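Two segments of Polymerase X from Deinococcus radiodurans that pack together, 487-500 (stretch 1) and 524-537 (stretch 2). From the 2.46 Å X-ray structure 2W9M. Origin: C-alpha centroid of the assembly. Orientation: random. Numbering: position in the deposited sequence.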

# COMPACT_ATOMS: atom_id res chain seq x y z
N GLU A 487 -0.97 11.06 6.85
CA GLU A 487 -0.49 10.35 5.67
C GLU A 487 -1.58 9.51 5.02
O GLU A 487 -2.37 8.86 5.70
CB GLU A 487 0.71 9.47 6.04
CG GLU A 487 1.10 8.43 5.00
CD GLU A 487 2.39 7.70 5.36
OE1 GLU A 487 3.48 8.30 5.20
OE2 GLU A 487 2.33 6.53 5.81
N ILE A 488 -1.62 9.54 3.70
CA ILE A 488 -2.37 8.57 2.93
C ILE A 488 -1.34 7.63 2.32
O ILE A 488 -0.74 7.93 1.29
CB ILE A 488 -3.20 9.24 1.82
CG1 ILE A 488 -4.28 10.15 2.43
CG2 ILE A 488 -3.84 8.18 0.92
CD1 ILE A 488 -5.06 10.93 1.39
N ASN A 489 -1.12 6.51 2.99
CA ASN A 489 -0.07 5.59 2.60
C ASN A 489 -0.42 4.90 1.29
O ASN A 489 -1.40 4.16 1.21
CB ASN A 489 0.18 4.57 3.72
CG ASN A 489 1.51 3.86 3.57
OD1 ASN A 489 1.72 3.10 2.63
ND2 ASN A 489 2.41 4.09 4.52
N ALA A 490 0.38 5.17 0.27
CA ALA A 490 0.11 4.69 -1.08
C ALA A 490 0.39 3.20 -1.29
O ALA A 490 -0.02 2.64 -2.31
CB ALA A 490 0.86 5.53 -2.10
N ASN A 491 1.09 2.56 -0.36
CA ASN A 491 1.34 1.13 -0.48
C ASN A 491 0.01 0.38 -0.60
O ASN A 491 -0.86 0.54 0.25
CB ASN A 491 2.18 0.60 0.69
CG ASN A 491 2.49 -0.89 0.56
OD1 ASN A 491 1.64 -1.74 0.82
ND2 ASN A 491 3.71 -1.20 0.18
N ALA A 492 -0.12 -0.43 -1.64
CA ALA A 492 -1.38 -1.11 -1.96
C ALA A 492 -1.95 -1.98 -0.84
O ALA A 492 -3.14 -2.29 -0.83
CB ALA A 492 -1.24 -1.93 -3.24
N ALA A 493 -1.11 -2.38 0.10
CA ALA A 493 -1.57 -3.20 1.22
C ALA A 493 -2.03 -2.34 2.39
O ALA A 493 -2.54 -2.86 3.38
CB ALA A 493 -0.50 -4.16 1.66
N ARG A 494 -1.85 -1.03 2.27
CA ARG A 494 -2.27 -0.13 3.34
C ARG A 494 -3.42 0.77 2.92
O ARG A 494 -4.52 0.68 3.47
CB ARG A 494 -1.08 0.68 3.85
CG ARG A 494 -0.04 -0.15 4.58
CD ARG A 494 1.09 0.71 5.09
NE ARG A 494 2.17 -0.08 5.68
CZ ARG A 494 2.12 -0.60 6.90
NH1 ARG A 494 1.05 -0.43 7.67
NH2 ARG A 494 3.15 -1.30 7.36
N LEU A 495 -3.17 1.65 1.94
CA LEU A 495 -4.17 2.61 1.48
C LEU A 495 -4.89 3.21 2.69
O LEU A 495 -6.11 3.11 2.83
CB LEU A 495 -5.15 1.94 0.52
CG LEU A 495 -4.43 1.28 -0.67
CD1 LEU A 495 -5.42 0.76 -1.69
CD2 LEU A 495 -3.48 2.26 -1.31
N ASP A 496 -4.10 3.84 3.54
CA ASP A 496 -4.53 4.25 4.87
C ASP A 496 -3.66 5.45 5.22
O ASP A 496 -2.44 5.35 5.14
CB ASP A 496 -4.26 3.09 5.83
CG ASP A 496 -4.41 3.47 7.29
OD1 ASP A 496 -3.78 2.80 8.13
OD2 ASP A 496 -5.15 4.43 7.59
N LEU A 497 -4.24 6.59 5.60
CA LEU A 497 -5.67 6.81 5.87
C LEU A 497 -6.67 6.42 4.78
O LEU A 497 -6.47 6.72 3.60
CB LEU A 497 -5.86 8.30 6.20
CG LEU A 497 -7.20 8.76 6.76
CD1 LEU A 497 -7.40 8.23 8.17
CD2 LEU A 497 -7.27 10.29 6.74
N ASP A 498 -7.76 5.77 5.18
CA ASP A 498 -8.81 5.37 4.26
C ASP A 498 -9.39 6.59 3.55
O ASP A 498 -9.52 7.65 4.16
CB ASP A 498 -9.92 4.62 5.00
CG ASP A 498 -10.89 3.93 4.06
OD1 ASP A 498 -12.10 4.21 4.16
OD2 ASP A 498 -10.45 3.11 3.22
N TRP A 499 -9.74 6.45 2.27
CA TRP A 499 -10.25 7.58 1.50
C TRP A 499 -11.58 8.07 2.05
O TRP A 499 -11.94 9.23 1.87
CB TRP A 499 -10.35 7.26 0.01
CG TRP A 499 -11.40 6.25 -0.34
CD1 TRP A 499 -11.21 4.91 -0.52
CD2 TRP A 499 -12.80 6.49 -0.56
NE1 TRP A 499 -12.41 4.30 -0.83
CE2 TRP A 499 -13.39 5.25 -0.86
CE3 TRP A 499 -13.60 7.63 -0.53
CZ2 TRP A 499 -14.76 5.12 -1.13
CZ3 TRP A 499 -14.95 7.50 -0.79
CH2 TRP A 499 -15.52 6.25 -1.09
N ARG A 500 -12.30 7.19 2.73
CA ARG A 500 -13.58 7.57 3.33
C ARG A 500 -13.39 8.57 4.45
O ARG A 500 -14.16 9.51 4.58
CB ARG A 500 -14.33 6.34 3.84
CG ARG A 500 -14.92 5.50 2.72
CD ARG A 500 -15.19 4.07 3.16
NE ARG A 500 -15.41 3.20 2.01
CZ ARG A 500 -14.44 2.61 1.33
NH1 ARG A 500 -13.17 2.78 1.69
NH2 ARG A 500 -14.73 1.83 0.30
N ARG A 524 6.60 3.61 -7.51
CA ARG A 524 5.53 3.60 -8.50
C ARG A 524 4.18 3.28 -7.85
O ARG A 524 3.16 3.19 -8.54
CB ARG A 524 5.82 2.60 -9.62
CG ARG A 524 7.25 2.63 -10.15
CD ARG A 524 7.35 2.02 -11.54
NE ARG A 524 7.37 3.04 -12.58
CZ ARG A 524 6.29 3.59 -13.13
NH1 ARG A 524 5.08 3.24 -12.73
NH2 ARG A 524 6.43 4.52 -14.07
N ASP A 525 4.17 3.09 -6.54
CA ASP A 525 2.93 2.85 -5.81
C ASP A 525 2.14 4.14 -5.65
O ASP A 525 0.94 4.11 -5.37
CB ASP A 525 3.21 2.21 -4.45
CG ASP A 525 3.59 0.74 -4.56
OD1 ASP A 525 3.85 0.12 -3.51
OD2 ASP A 525 3.62 0.22 -5.69
N ALA A 526 2.82 5.27 -5.81
CA ALA A 526 2.18 6.58 -5.67
C ALA A 526 0.84 6.62 -6.39
O ALA A 526 -0.12 7.23 -5.93
CB ALA A 526 3.09 7.66 -6.21
N ARG A 527 0.79 5.95 -7.54
CA ARG A 527 -0.40 5.85 -8.36
C ARG A 527 -1.62 5.28 -7.62
O ARG A 527 -2.75 5.66 -7.91
CB ARG A 527 -0.07 5.01 -9.60
CG ARG A 527 -1.19 4.16 -10.15
CD ARG A 527 -0.58 2.98 -10.90
NE ARG A 527 -1.37 2.59 -12.06
CZ ARG A 527 -1.16 1.48 -12.77
NH1 ARG A 527 -0.19 0.65 -12.42
NH2 ARG A 527 -1.93 1.20 -13.82
N TYR A 528 -1.38 4.39 -6.66
CA TYR A 528 -2.47 3.82 -5.87
C TYR A 528 -2.96 4.78 -4.79
O TYR A 528 -4.15 4.86 -4.52
CB TYR A 528 -2.05 2.48 -5.24
CG TYR A 528 -1.52 1.49 -6.24
CD1 TYR A 528 -0.19 1.08 -6.20
CD2 TYR A 528 -2.34 0.96 -7.23
CE1 TYR A 528 0.30 0.17 -7.12
CE2 TYR A 528 -1.86 0.05 -8.15
CZ TYR A 528 -0.54 -0.34 -8.09
OH TYR A 528 -0.06 -1.25 -9.00
N GLY A 529 -2.03 5.50 -4.18
CA GLY A 529 -2.37 6.52 -3.20
C GLY A 529 -3.15 7.65 -3.84
O GLY A 529 -4.11 8.16 -3.27
N VAL A 530 -2.75 8.03 -5.05
CA VAL A 530 -3.43 9.09 -5.79
C VAL A 530 -4.88 8.72 -6.12
O VAL A 530 -5.76 9.57 -6.06
CB VAL A 530 -2.66 9.46 -7.07
CG1 VAL A 530 -3.54 10.29 -7.99
CG2 VAL A 530 -1.38 10.20 -6.73
N MET A 531 -5.12 7.45 -6.46
CA MET A 531 -6.47 6.99 -6.75
C MET A 531 -7.38 7.14 -5.53
O MET A 531 -8.56 7.46 -5.66
CB MET A 531 -6.47 5.53 -7.22
CG MET A 531 -5.66 5.27 -8.48
SD MET A 531 -5.80 3.57 -9.07
CE MET A 531 -7.48 3.57 -9.71
N GLN A 532 -6.82 6.89 -4.35
CA GLN A 532 -7.55 7.07 -3.10
C GLN A 532 -7.78 8.56 -2.81
O GLN A 532 -8.87 8.96 -2.40
CB GLN A 532 -6.79 6.43 -1.93
CG GLN A 532 -6.32 5.00 -2.19
CD GLN A 532 -7.44 4.10 -2.71
OE1 GLN A 532 -8.44 3.86 -2.02
NE2 GLN A 532 -7.26 3.58 -3.91
N ALA A 533 -6.74 9.37 -3.01
CA ALA A 533 -6.84 10.81 -2.77
C ALA A 533 -7.89 11.47 -3.67
O ALA A 533 -8.60 12.38 -3.24
CB ALA A 533 -5.48 11.47 -2.96
N ARG A 534 -7.99 11.01 -4.91
CA ARG A 534 -8.93 11.61 -5.86
C ARG A 534 -10.39 11.32 -5.51
O ARG A 534 -11.27 12.15 -5.73
CB ARG A 534 -8.60 11.17 -7.28
CG ARG A 534 -7.25 11.67 -7.76
CD ARG A 534 -6.84 10.99 -9.05
NE ARG A 534 -7.75 11.32 -10.14
CZ ARG A 534 -7.61 12.38 -10.93
NH1 ARG A 534 -6.60 13.22 -10.74
NH2 ARG A 534 -8.48 12.60 -11.92
N LYS A 535 -10.65 10.14 -4.94
CA LYS A 535 -11.99 9.82 -4.48
C LYS A 535 -12.37 10.70 -3.28
O LYS A 535 -13.54 10.97 -3.05
CB LYS A 535 -12.09 8.34 -4.12
CG LYS A 535 -11.90 7.43 -5.32
CD LYS A 535 -11.39 6.06 -4.92
CE LYS A 535 -12.44 5.27 -4.16
NZ LYS A 535 -11.85 4.04 -3.57
N ALA A 536 -11.37 11.14 -2.53
CA ALA A 536 -11.61 12.01 -1.39
C ALA A 536 -11.77 13.45 -1.86
O ALA A 536 -12.19 14.32 -1.10
CB ALA A 536 -10.50 11.88 -0.37
N GLY A 537 -11.44 13.71 -3.12
CA GLY A 537 -11.59 15.04 -3.69
C GLY A 537 -10.42 15.97 -3.40
O GLY A 537 -10.59 17.19 -3.34
O HOH W 1 5.41 0.57 -1.60

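The contact between these two segments of Polymerase X is a close packing of a looping strand end against a helix, held by shape and by one aromatic-cation pairing, with no direct hydrogen bond crossing between them. It illustrates a general rule: where a helix lacks a side chain, another backbone can come unusually near. The axes of the short strand and the helix run at 125° to one another and approach to 8.4 Å, yet just beyond the strand the CA atoms of Ala490 and Gly529 lie 3.7 Å apart. The CB of Ala490 rests 3.6 Å from the CA of Gly529, and a CB modelled on that glycine would fall 2.5 Å from Ala490 CB, a clash. Glycine makes the approach possible.

Small apolar contacts extend the seam. Ile488 CD1 meets Ala533 CB at 4.4 Å, and Leu495, pointing toward the helix, places CD2 4.2 Å from Tyr528 CB. The turn between Ile488 and Leu495 has hydrogen bonds of its own: Asn489 OD1 accepts from Asn491 N (3.1 Å), and Asn491 OD1 in turn from Ala493 N (2.9 Å).

Trp499, with chi1 in the p well, gives up more area to the other stretch than any other residue. Lys535 lies over one face of its indole, with NZ 3.3 Å and CE 3.5 Å from the centroid of the five-membered ring, so that charge and polarised CH groups both meet the pi cloud. The 2.8 Å between Trp499 NE1 and Lys535 NZ is no hydrogen bond, since both are donors. Nearby, Trp499 CB packs 3.3 Å from Gln532 O.

Polar linkage comes through solvent instead: one water accepts from Asn491 ND2 (3.0 Å) and donates to Asp525 OD1 (2.5 Å), bridging side-chain atoms that stand 3.9 Å apart.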